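Local coordinates for peptidase M16 domain protein (Alicyclobacillus acidocaldarius subsp. acidocaldarius DSM 446, PDB 4XEA) that probably hydrolyses peptide bonds as a metal-dependent M16-family peptidase, with a nickel ion bound at its two-histidine, one-glutamate site, at residues A348-R351 and A352-K355; H120-D123 and E124-E127. All coordinates share one frame; numbering follows the deposited sequence.

Contact 1 of 2, residues A348-R351 and A352-K355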
ATOM      1  N   ALA A 348      -8.258 -26.342   8.262  1.00 69.16           N
ATOM      2  CA  ALA A 348      -8.204 -25.097   7.511  1.00 66.50           C
ATOM      3  C   ALA A 348      -8.517 -23.935   8.447  1.00 64.29           C
ATOM      4  O   ALA A 348      -7.898 -22.879   8.369  1.00 62.67           O
ATOM      5  CB  ALA A 348      -9.197 -25.116   6.355  1.00 66.28           C
ATOM      6  N   PHE A 349      -9.491 -24.143   9.322  1.00 63.51           N
ATOM      7  CA  PHE A 349      -9.829 -23.186  10.359  1.00 62.39           C
ATOM      8  C   PHE A 349      -8.655 -22.850  11.315  1.00 62.10           C
ATOM      9  O   PHE A 349      -8.418 -21.679  11.589  1.00 60.18           O
ATOM     10  CB  PHE A 349     -11.093 -23.667  11.123  1.00 62.95           C
ATOM     11  CG  PHE A 349     -11.375 -22.913  12.395  1.00 61.68           C
ATOM     12  CD1 PHE A 349     -11.929 -21.650  12.369  1.00 61.41           C
ATOM     13  CD2 PHE A 349     -11.125 -23.494  13.622  1.00 66.83           C
ATOM     14  CE1 PHE A 349     -12.205 -20.972  13.537  1.00 60.49           C
ATOM     15  CE2 PHE A 349     -11.407 -22.815  14.800  1.00 66.35           C
ATOM     16  CZ  PHE A 349     -11.929 -21.556  14.752  1.00 62.67           C
ATOM     17  N   GLU A 350      -7.937 -23.838  11.827  1.00 64.67           N
ATOM     18  CA  GLU A 350      -6.790 -23.542  12.700  1.00 65.95           C
ATOM     19  C   GLU A 350      -5.653 -22.818  11.933  1.00 65.27           C
ATOM     20  O   GLU A 350      -4.961 -21.975  12.500  1.00 65.04           O
ATOM     21  CB  GLU A 350      -6.255 -24.812  13.416  1.00 70.09           C
ATOM     22  CG  GLU A 350      -7.201 -25.424  14.495  1.00 73.13           C
ATOM     23  CD  GLU A 350      -7.586 -24.452  15.621  1.00 74.58           C
ATOM     24  OE1 GLU A 350      -6.888 -23.435  15.815  1.00 74.78           O
ATOM     25  OE2 GLU A 350      -8.586 -24.705  16.333  1.00 76.67           O
ATOM     26  N   ARG A 351      -5.443 -23.147  10.663  1.00 65.08           N
ATOM     27  CA  ARG A 351      -4.414 -22.443   9.893  1.00 65.07           C
ATOM     28  C   ARG A 351      -4.819 -20.988   9.718  1.00 60.77           C
ATOM     29  O   ARG A 351      -3.981 -20.098   9.750  1.00 58.11           O
ATOM     30  CB  ARG A 351      -4.118 -23.097   8.529  1.00 66.32           C
ATOM     31  CG  ARG A 351      -3.249 -24.354   8.608  1.00 71.96           C
ATOM     32  CD  ARG A 351      -2.752 -24.817   7.220  1.00 76.87           C
ATOM     33  NE  ARG A 351      -3.876 -25.057   6.300  1.00 79.22           N
ATOM     34  CZ  ARG A 351      -4.541 -26.214   6.179  1.00 81.59           C
ATOM     35  NH1 ARG A 351      -5.546 -26.304   5.316  1.00 81.38           N
ATOM     36  NH2 ARG A 351      -4.233 -27.275   6.919  1.00 82.40           N
ATOM     37  N   ALA A 352      -6.116 -20.752   9.559  1.00 59.96           N
ATOM     38  CA  ALA A 352      -6.618 -19.428   9.342  1.00 57.23           C
ATOM     39  C   ALA A 352      -6.498 -18.582  10.614  1.00 56.95           C
ATOM     40  O   ALA A 352      -6.044 -17.416  10.554  1.00 55.38           O
ATOM     41  CB  ALA A 352      -8.080 -19.476   8.873  1.00 57.06           C
ATOM     42  N   ARG A 353      -6.962 -19.129  11.732  1.00 57.14           N
ATOM     43  CA  ARG A 353      -6.814 -18.463  13.025  1.00 58.26           C
ATOM     44  C   ARG A 353      -5.334 -18.069  13.267  1.00 59.10           C
ATOM     45  O   ARG A 353      -5.056 -16.946  13.691  1.00 58.06           O
ATOM     46  CB  ARG A 353      -7.280 -19.370  14.155  1.00 60.03           C
ATOM     47  CG  ARG A 353      -7.275 -18.710  15.518  1.00 61.91           C
ATOM     48  CD  ARG A 353      -6.556 -19.566  16.575  1.00 67.23           C
ATOM     49  NE  ARG A 353      -7.282 -20.795  16.862  1.00 69.73           N
ATOM     50  CZ  ARG A 353      -8.431 -20.843  17.532  1.00 72.06           C
ATOM     51  NH1 ARG A 353      -8.993 -19.731  18.014  1.00 69.23           N
ATOM     52  NH2 ARG A 353      -9.025 -22.017  17.737  1.00 75.21           N
ATOM     53  N   LYS A 354      -4.409 -18.968  12.974  1.00 60.45           N
ATOM     54  CA  LYS A 354      -2.974 -18.679  13.168  1.00 61.94           C
ATOM     55  C   LYS A 354      -2.426 -17.613  12.194  1.00 60.47           C
ATOM     56  O   LYS A 354      -1.613 -16.782  12.597  1.00 59.61           O
ATOM     57  CB  LYS A 354      -2.142 -19.945  13.024  1.00 65.17           C
ATOM     58  CG  LYS A 354      -0.646 -19.748  13.430  1.00 68.76           C
ATOM     59  CD  LYS A 354       0.287 -20.599  12.642  1.00 72.77           C
ATOM     60  CE  LYS A 354       0.826 -21.766  13.465  1.00 78.94           C
ATOM     61  NZ  LYS A 354      -0.303 -22.479  14.106  1.00 79.89           N
ATOM     62  N   LYS A 355      -2.872 -17.627  10.931  1.00 59.20           N
ATOM     63  CA  LYS A 355      -2.519 -16.552   9.988  1.00 57.98           C
ATOM     64  C   LYS A 355      -3.032 -15.214  10.483  1.00 55.44           C
ATOM     65  O   LYS A 355      -2.302 -14.231  10.481  1.00 54.51           O
ATOM     66  CB  LYS A 355      -3.061 -16.833   8.570  1.00 58.15           C
ATOM     67  CG  LYS A 355      -2.647 -15.786   7.492  1.00 58.97           C
ATOM     68  CD  LYS A 355      -3.465 -15.876   6.191  1.00 60.98           C
ATOM     69  CE  LYS A 355      -3.148 -17.085   5.337  1.00 63.39           C
ATOM     70  NZ  LYS A 355      -4.047 -17.129   4.100  1.00 66.03           N
TER
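Ala348 accepts the amide of Ala352 at its carbonyl oxygen, 3.0 Å from O to N, in the first turns of helix 346-363, where i to i+4 backbone bonds are joined by an i to i+3 salt bridge. The methyl of Ala352 touches Ile277 and Ala281 of helix 265-283. Phe349 O takes the amide of Arg353 almost straight (177°), and Phe349 CE2 lies 3.9 Å from Arg353 NH2, the ring plane inclined 66° to the guanidinium. Glu350 carries the main side-chain contact. With CG beside the backbone N (chi1 -69°) and a bend at chi2, its carboxylate runs alongside Arg353, nearly coplanar with the guanidinium. The grip is side-on: NE of Arg353 reaches Glu350 OE1 at 2.9 Å, while NH2 of Arg353 meets the syn lone pair of Glu350 OE2 at 3.1 Å. The remaining nitrogen, NH1, bonds to the carbonyls of Leu394 and Met397, tying this helix to the end of helix 387-396 and the loop after it. A leucine in place of Arg353 would probably leave the Glu350 carboxylate without its cationic mate and those two carbonyls without this donor. Arg351 O closes the series, accepting Lys355 N at 3.0 Å.

Contact 2 of 2, residues H120-D123 and E124-E127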
ATOM      1  N   HIS A 120     -15.839  27.062   8.426  1.00 62.97           N
ATOM      2  CA  HIS A 120     -15.942  28.362   7.777  1.00 66.45           C
ATOM      3  C   HIS A 120     -16.691  28.223   6.453  1.00 65.99           C
ATOM      4  O   HIS A 120     -16.099  28.046   5.394  1.00 67.04           O
ATOM      5  CB  HIS A 120     -14.540  28.999   7.623  1.00 69.09           C
ATOM      6  CG  HIS A 120     -13.832  29.215   8.933  1.00 69.80           C
ATOM      7  ND1 HIS A 120     -13.952  30.380   9.668  1.00 74.13           N
ATOM      8  CD2 HIS A 120     -13.019  28.400   9.651  1.00 66.65           C
ATOM      9  CE1 HIS A 120     -13.232  30.275  10.774  1.00 74.19           C
ATOM     10  NE2 HIS A 120     -12.669  29.077  10.796  1.00 67.71           N
ATOM     11  N   LEU A 121     -18.007  28.312   6.539  1.00 64.73           N
ATOM     12  CA  LEU A 121     -18.878  28.190   5.384  1.00 64.41           C
ATOM     13  C   LEU A 121     -19.475  29.523   4.995  1.00 67.68           C
ATOM     14  O   LEU A 121     -19.871  30.305   5.850  1.00 69.34           O
ATOM     15  CB  LEU A 121     -20.038  27.250   5.716  1.00 61.04           C
ATOM     16  CG  LEU A 121     -19.678  25.818   6.091  1.00 57.80           C
ATOM     17  CD1 LEU A 121     -20.953  25.049   6.320  1.00 57.19           C
ATOM     18  CD2 LEU A 121     -18.835  25.194   4.994  1.00 56.27           C
ATOM     19  N   THR A 122     -19.563  29.761   3.689  1.00 69.33           N
ATOM     20  CA  THR A 122     -20.222  30.945   3.136  1.00 72.16           C
ATOM     21  C   THR A 122     -21.133  30.455   2.021  1.00 70.83           C
ATOM     22  O   THR A 122     -20.912  29.350   1.478  1.00 68.33           O
ATOM     23  CB  THR A 122     -19.217  31.953   2.521  1.00 76.41           C
ATOM     24  OG1 THR A 122     -18.679  31.413   1.308  1.00 76.58           O
ATOM     25  CG2 THR A 122     -18.075  32.293   3.504  1.00 77.37           C
ATOM     26  N   ASP A 123     -22.148  31.238   1.674  1.00 92.73           N
ATOM     27  CA  ASP A 123     -23.037  30.834   0.592  1.00 91.89           C
ATOM     28  C   ASP A 123     -22.214  30.604  -0.662  1.00 92.94           C
ATOM     29  O   ASP A 123     -22.416  29.605  -1.357  1.00 90.39           O
ATOM     30  CB  ASP A 123     -24.144  31.852   0.336  1.00 97.35           C
ATOM     31  CG  ASP A 123     -25.137  31.931   1.475  1.00 97.08           C
ATOM     32  OD1 ASP A 123     -25.742  30.892   1.807  1.00 93.71           O
ATOM     33  OD2 ASP A 123     -25.309  33.041   2.034  1.00102.68           O
ATOM     34  N   GLU A 124     -21.255  31.494  -0.908  1.00 97.72           N
ATOM     35  CA  GLU A 124     -20.357  31.394  -2.050  1.00102.02           C
ATOM     36  C   GLU A 124     -19.616  30.054  -2.068  1.00 96.36           C
ATOM     37  O   GLU A 124     -19.758  29.296  -3.024  1.00 95.46           O
ATOM     38  CB  GLU A 124     -19.376  32.586  -2.061  1.00111.35           C
ATOM     39  CG  GLU A 124     -18.360  32.588  -3.206  1.00120.04           C
ATOM     40  CD  GLU A 124     -16.919  32.381  -2.744  1.00122.81           C
ATOM     41  OE1 GLU A 124     -16.209  33.401  -2.615  1.00133.99           O
ATOM     42  OE2 GLU A 124     -16.496  31.219  -2.528  1.00117.59           O
ATOM     43  N   ASN A 125     -18.872  29.739  -1.004  1.00 92.90           N
ATOM     44  CA  ASN A 125     -17.993  28.563  -1.010  1.00 89.69           C
ATOM     45  C   ASN A 125     -18.728  27.240  -0.887  1.00 82.59           C
ATOM     46  O   ASN A 125     -18.176  26.185  -1.214  1.00 81.44           O
ATOM     47  CB  ASN A 125     -16.853  28.694   0.021  1.00 91.88           C
ATOM     48  CG  ASN A 125     -17.274  28.397   1.454  1.00 85.74           C
ATOM     49  OD1 ASN A 125     -18.373  27.917   1.721  1.00 77.73           O
ATOM     50  ND2 ASN A 125     -16.374  28.689   2.393  1.00 87.33           N
ATOM     51  N   VAL A 126     -19.966  27.298  -0.398  1.00 79.42           N
ATOM     52  CA  VAL A 126     -20.876  26.166  -0.473  1.00 74.45           C
ATOM     53  C   VAL A 126     -21.271  25.945  -1.930  1.00 76.35           C
ATOM     54  O   VAL A 126     -21.307  24.815  -2.405  1.00 73.90           O
ATOM     55  CB  VAL A 126     -22.143  26.364   0.415  1.00 73.37           C
ATOM     56  CG1 VAL A 126     -23.258  25.386   0.029  1.00 70.23           C
ATOM     57  CG2 VAL A 126     -21.782  26.210   1.880  1.00 72.75           C
ATOM     58  N   GLU A 127     -21.555  27.019  -2.651  1.00 82.08           N
ATOM     59  CA  GLU A 127     -21.826  26.874  -4.085  1.00 87.24           C
ATOM     60  C   GLU A 127     -20.620  26.295  -4.858  1.00 88.86           C
ATOM     61  O   GLU A 127     -20.758  25.287  -5.570  1.00 88.56           O
ATOM     62  CB  GLU A 127     -22.295  28.186  -4.711  1.00 95.78           C
ATOM     63  CG  GLU A 127     -22.956  28.009  -6.075  1.00103.58           C
ATOM     64  CD  GLU A 127     -24.024  26.933  -6.057  1.00100.31           C
ATOM     65  OE1 GLU A 127     -25.204  27.289  -5.897  1.00104.86           O
ATOM     66  OE2 GLU A 127     -23.689  25.735  -6.178  1.00 95.41           O
TER
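Thr122 OG1 and Asn125 CG each sit between their own backbone N and carbonyl carbon (chi1 71° and 79°), and these torsions turn the two side chains back on each other's main chain as a capping box at the start of helix 123-141. Thr122 is the N-cap: its OG1 accepts the amide of Asn125 at 2.9 Å. In return Asn125 OD1 accepts Thr122 N, also at 2.9 Å; the N-H points straight at the oxygen, yet the donor stands above the carbonyl plane. The two side chains cross at about a right angle. The other end of the same amide reaches further back along the chain, Asn125 ND2 giving a bond to His120 O at 3.1 Å that lies close to the amide plane. Held at both ends, the buried carboxamide has its rotation fixed and ties the incoming loop to the first helical turn. Asp123, the next residue, forms a salt bridge with Lys178. Leu121 (N') and Val126 (N4) meet across the cap as a hydrophobic staple, Leu121 CB 4.3 Å from Val126 CG2, and both pack on Leu181 of helix 178-188. The helical bonding begins with Val126 N, which gives its bond to Thr122 O at 2.9 Å.

Contact 2 precedes contact 1 in the chain, and the two lie on opposite sides of its centre, with centres 53 Å apart and nearest atoms about 43 Å apart. Residues 120-127 fall in the insulinase-type (M16) part of the sequence and 348-355 in the part related to the inactive M16 domain. Contact 2 is the nearer to the metal: it begins helix 123-141, which later supplies the nickel ligand Glu136 beside His61 and His65 of helix 59-66. The Leu121 side chain is about 14 Å from the nickel ion, and that of His120 about 5 Å from the sodium ion. Contact 1, on helix 346-363, meets the second subunit through Lys354, which packs on its Ala81.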